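Local coordinates for alpha-galactosidase (Lactobacillus brevis, PDB 3MI6), which probably hydrolyses terminal, non-reducing alpha-D-galactose residues in alpha-D-galactosides such as galactose oligosaccharides and galactomannans, as a member of glycosyl hydrolase family 36, at residues Y21-I34 against N65-S79. Residues are numbered along the deposited sequence; the frame is centred on the assembly and turned at random.
Sequences YIFQIMKNGEAGQI and NPNFQPATIKAEYAS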
# COMPACT_ATOMS: atom_id res chain seq x y z
N TYR D 21 20.76 -2.81 26.27
CA TYR D 21 21.76 -2.89 25.22
C TYR D 21 22.82 -3.86 25.75
O TYR D 21 23.38 -3.65 26.82
CB TYR D 21 22.35 -1.49 25.03
CG TYR D 21 23.21 -1.27 23.79
CD1 TYR D 21 24.49 -1.79 23.71
CD2 TYR D 21 22.76 -0.48 22.74
CE1 TYR D 21 25.28 -1.57 22.60
CE2 TYR D 21 23.54 -0.24 21.64
CZ TYR D 21 24.81 -0.79 21.57
OH TYR D 21 25.59 -0.56 20.46
N ILE D 22 23.06 -4.94 25.03
CA ILE D 22 23.99 -5.97 25.49
C ILE D 22 25.01 -6.31 24.40
O ILE D 22 24.63 -6.59 23.25
CB ILE D 22 23.26 -7.27 25.83
CG1 ILE D 22 22.07 -7.01 26.77
CG2 ILE D 22 24.21 -8.29 26.44
CD1 ILE D 22 21.13 -8.23 26.89
N PHE D 23 26.29 -6.31 24.76
CA PHE D 23 27.32 -6.85 23.86
C PHE D 23 28.37 -7.68 24.59
O PHE D 23 28.42 -7.69 25.82
CB PHE D 23 27.98 -5.75 23.02
CG PHE D 23 28.73 -4.71 23.82
CD1 PHE D 23 28.06 -3.67 24.44
CD2 PHE D 23 30.12 -4.75 23.90
CE1 PHE D 23 28.74 -2.71 25.15
CE2 PHE D 23 30.82 -3.78 24.61
CZ PHE D 23 30.13 -2.76 25.23
N GLN D 24 29.21 -8.37 23.82
CA GLN D 24 30.16 -9.33 24.36
C GLN D 24 31.49 -9.32 23.61
O GLN D 24 31.52 -9.26 22.38
CB GLN D 24 29.57 -10.73 24.33
CG GLN D 24 30.40 -11.79 25.03
CD GLN D 24 29.74 -13.17 25.01
OE1 GLN D 24 29.06 -13.54 24.04
NE2 GLN D 24 29.94 -13.93 26.08
N ILE D 25 32.60 -9.37 24.35
CA ILE D 25 33.90 -9.56 23.73
C ILE D 25 34.00 -10.99 23.24
O ILE D 25 33.62 -11.93 23.94
CB ILE D 25 35.05 -9.25 24.68
CG1 ILE D 25 34.98 -7.80 25.14
CG2 ILE D 25 36.38 -9.47 24.00
CD1 ILE D 25 35.00 -6.80 24.00
N MSE D 26 34.52 -11.16 22.03
CA MSE D 26 34.43 -12.45 21.38
C MSE D 26 35.76 -13.17 21.15
O MSE D 26 36.85 -12.61 21.35
CB MSE D 26 33.70 -12.29 20.06
CG MSE D 26 32.31 -11.71 20.22
SE MSE D 26 31.24 -12.24 18.70
CE MSE D 26 32.29 -11.44 17.24
N LYS D 27 35.64 -14.42 20.73
CA LYS D 27 36.78 -15.28 20.45
C LYS D 27 37.93 -14.52 19.79
O LYS D 27 39.07 -14.60 20.24
CB LYS D 27 36.31 -16.44 19.57
CG LYS D 27 37.34 -17.50 19.29
CD LYS D 27 36.83 -18.51 18.25
CE LYS D 27 35.72 -19.42 18.80
NZ LYS D 27 36.21 -20.40 19.83
N ASN D 28 37.64 -13.76 18.73
CA ASN D 28 38.70 -13.09 17.99
C ASN D 28 39.13 -11.75 18.56
O ASN D 28 39.97 -11.08 17.98
CB ASN D 28 38.31 -12.89 16.53
CG ASN D 28 37.28 -11.80 16.36
OD1 ASN D 28 36.64 -11.37 17.32
ND2 ASN D 28 37.12 -11.35 15.12
N GLY D 29 38.54 -11.37 19.69
CA GLY D 29 38.93 -10.16 20.39
C GLY D 29 38.08 -8.94 20.11
O GLY D 29 38.21 -7.92 20.79
N GLU D 30 37.21 -9.03 19.09
CA GLU D 30 36.30 -7.94 18.74
C GLU D 30 35.01 -8.03 19.53
O GLU D 30 34.64 -9.11 19.99
CB GLU D 30 36.00 -7.93 17.23
CG GLU D 30 37.07 -7.27 16.38
CD GLU D 30 36.79 -7.37 14.89
OE1 GLU D 30 37.00 -8.45 14.30
OE2 GLU D 30 36.35 -6.35 14.29
N ALA D 31 34.34 -6.89 19.68
CA ALA D 31 33.07 -6.82 20.41
C ALA D 31 31.88 -7.22 19.54
O ALA D 31 31.73 -6.75 18.41
CB ALA D 31 32.87 -5.41 20.98
N GLY D 32 31.04 -8.10 20.09
CA GLY D 32 29.89 -8.66 19.40
C GLY D 32 28.57 -8.20 20.00
O GLY D 32 28.29 -8.39 21.18
N GLN D 33 27.76 -7.57 19.17
CA GLN D 33 26.48 -7.04 19.60
C GLN D 33 25.55 -8.21 19.81
O GLN D 33 25.50 -9.11 18.98
CB GLN D 33 25.96 -6.09 18.53
CG GLN D 33 24.50 -5.89 18.54
CD GLN D 33 24.03 -5.13 19.74
OE1 GLN D 33 24.78 -4.36 20.37
NE2 GLN D 33 22.77 -5.33 20.08
N ILE D 34 24.83 -8.21 20.93
CA ILE D 34 23.94 -9.33 21.23
C ILE D 34 22.45 -8.94 21.10
O ILE D 34 21.66 -9.67 20.51
CB ILE D 34 24.19 -9.90 22.66
CG1 ILE D 34 25.68 -10.02 22.95
CG2 ILE D 34 23.54 -11.27 22.84
CD1 ILE D 34 25.96 -10.75 24.21
N ASN D 65 37.89 -22.68 13.25
CA ASN D 65 36.55 -22.17 13.42
C ASN D 65 35.93 -21.85 12.06
O ASN D 65 35.93 -20.69 11.64
CB ASN D 65 36.58 -20.92 14.30
CG ASN D 65 37.53 -21.05 15.48
OD1 ASN D 65 37.11 -21.13 16.63
ND2 ASN D 65 38.82 -21.07 15.19
N PRO D 66 35.44 -22.88 11.35
CA PRO D 66 34.81 -22.62 10.05
C PRO D 66 33.55 -21.77 10.23
O PRO D 66 33.21 -20.97 9.36
CB PRO D 66 34.43 -24.02 9.54
CG PRO D 66 35.30 -24.96 10.31
CD PRO D 66 35.48 -24.32 11.66
N ASN D 67 32.89 -21.94 11.36
CA ASN D 67 31.59 -21.34 11.58
C ASN D 67 31.67 -19.93 12.18
O ASN D 67 30.65 -19.26 12.33
CB ASN D 67 30.71 -22.25 12.46
CG ASN D 67 30.61 -23.68 11.91
OD1 ASN D 67 30.19 -24.59 12.63
ND2 ASN D 67 31.00 -23.89 10.66
N PHE D 68 32.87 -19.49 12.53
CA PHE D 68 33.05 -18.09 12.90
C PHE D 68 33.19 -17.29 11.61
O PHE D 68 34.22 -17.36 10.95
CB PHE D 68 34.27 -17.90 13.80
CG PHE D 68 34.28 -16.59 14.54
CD1 PHE D 68 34.70 -15.43 13.92
CD2 PHE D 68 33.89 -16.52 15.87
CE1 PHE D 68 34.72 -14.22 14.60
CE2 PHE D 68 33.90 -15.32 16.56
CZ PHE D 68 34.32 -14.16 15.93
N GLN D 69 32.13 -16.58 11.24
CA GLN D 69 32.09 -15.84 9.98
C GLN D 69 31.56 -14.43 10.22
O GLN D 69 30.39 -14.27 10.57
CB GLN D 69 31.20 -16.56 8.95
CG GLN D 69 31.77 -17.90 8.51
CD GLN D 69 30.85 -18.67 7.57
OE1 GLN D 69 31.19 -18.91 6.40
NE2 GLN D 69 29.70 -19.07 8.07
N PRO D 70 32.42 -13.42 10.05
CA PRO D 70 32.08 -12.01 10.31
C PRO D 70 30.85 -11.52 9.53
O PRO D 70 30.20 -10.57 10.00
CB PRO D 70 33.34 -11.26 9.88
CG PRO D 70 34.44 -12.26 10.00
CD PRO D 70 33.83 -13.58 9.63
N ALA D 71 30.54 -12.13 8.38
CA ALA D 71 29.35 -11.79 7.58
C ALA D 71 28.01 -12.08 8.27
O ALA D 71 27.01 -11.44 7.98
CB ALA D 71 29.40 -12.50 6.22
N THR D 72 28.01 -13.07 9.16
CA THR D 72 26.80 -13.40 9.91
C THR D 72 26.90 -13.01 11.39
O THR D 72 26.08 -13.46 12.20
CB THR D 72 26.48 -14.91 9.84
OG1 THR D 72 27.40 -15.62 10.68
CG2 THR D 72 26.58 -15.43 8.41
N ILE D 73 27.88 -12.18 11.74
CA ILE D 73 28.05 -11.75 13.12
C ILE D 73 27.75 -10.27 13.34
O ILE D 73 28.43 -9.41 12.79
CB ILE D 73 29.48 -12.02 13.63
CG1 ILE D 73 29.74 -13.52 13.77
CG2 ILE D 73 29.70 -11.32 14.96
CD1 ILE D 73 31.12 -13.84 14.31
N LYS D 74 26.75 -9.98 14.16
CA LYS D 74 26.46 -8.61 14.56
C LYS D 74 27.63 -7.96 15.31
O LYS D 74 28.10 -8.46 16.33
CB LYS D 74 25.23 -8.57 15.45
CG LYS D 74 23.91 -8.77 14.73
CD LYS D 74 22.89 -9.30 15.72
CE LYS D 74 23.30 -10.70 16.11
NZ LYS D 74 22.58 -11.19 17.28
N ALA D 75 28.10 -6.83 14.80
CA ALA D 75 29.25 -6.18 15.38
C ALA D 75 28.89 -4.89 16.07
O ALA D 75 27.81 -4.33 15.86
CB ALA D 75 30.27 -5.90 14.32
N GLU D 76 29.81 -4.42 16.88
CA GLU D 76 29.60 -3.22 17.67
C GLU D 76 30.35 -2.04 17.06
O GLU D 76 29.97 -0.89 17.22
CB GLU D 76 30.06 -3.47 19.10
CG GLU D 76 29.70 -2.38 20.06
CD GLU D 76 28.21 -2.36 20.39
OE1 GLU D 76 27.46 -3.24 19.89
OE2 GLU D 76 27.81 -1.47 21.17
N TYR D 77 31.43 -2.33 16.34
CA TYR D 77 32.24 -1.30 15.71
C TYR D 77 33.15 -2.01 14.75
O TYR D 77 34.28 -2.32 15.08
CB TYR D 77 33.07 -0.53 16.76
CG TYR D 77 33.42 0.87 16.34
CD1 TYR D 77 32.50 1.89 16.42
CD2 TYR D 77 34.67 1.17 15.85
CE1 TYR D 77 32.80 3.17 16.02
CE2 TYR D 77 34.99 2.44 15.45
CZ TYR D 77 34.05 3.44 15.54
OH TYR D 77 34.37 4.71 15.13
N ALA D 78 32.66 -2.28 13.55
CA ALA D 78 33.38 -3.15 12.63
C ALA D 78 34.30 -2.46 11.61
O ALA D 78 34.09 -1.31 11.22
CB ALA D 78 32.39 -4.07 11.91
N SER D 79 35.30 -3.21 11.14
CA SER D 79 36.18 -2.74 10.08
C SER D 79 35.93 -3.55 8.81
O SER D 79 35.28 -4.59 8.84
CB SER D 79 37.63 -2.95 10.49
OG SER D 79 37.86 -4.34 10.65
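Tyr21 and Glu76 form the polar end of a contact in which a beta hairpin is overlaid by an irregular loop. Tyr21 OH donates to Glu76 OE2 at 2.5 Å, meeting the carboxylate from above its plane, while the same plane stands nearly perpendicular (85°) to the phenol ring. Glu76 gets there with CG anti to its backbone N (chi1 -171°) and a bend at chi2, which lays the carboxylate almost flat over a face of Phe23; OE2 sits 3.9 Å from Phe23 CD1. The Gln33 side-chain amide lies nearly coplanar with that carboxylate. This buried acid has further support: Tyr151 also hydrogen-bonds to OE2 and stacks on Phe23, and Lys162 bonds to Tyr21 OH, so positive charge close by would be expected to stabilise the ionised form.

Beside this cluster, backbone bonds set the register. Gln33 N donates to Lys74 O at 3.0 Å, and a weak bond runs from Glu76 N to Ala31 O.

At the hairpin's turn the contact centres on the Phe68 ring, which Met26, Lys27 and Asn28 approach. The selenomethionine Met26 bends at chi3 and brings its methyl CE 3.5 Å from Ile73 CG2, tip to tip, and 3.6 Å from Phe68 CZ. Ile73 CD1 covers one face of the Phe68 ring near its rim, and the Asn28 amide approaches CE1 and CZ of that ring obliquely, the planes 54° apart. Asn28 is steadied by an Asx turn, its OD1 accepting from Glu30 N at 3.0 Å.

One bridge, Gly32 with Ala75, joins outer strand 31-36 to the loop preceding strand 90-93, in the beta-rich N-terminal part of this family 36 enzyme; strands 19-25 and 31-36 form an antiparallel hairpin closed by a type I turn from Met26, with a G1 bulge at Gly29.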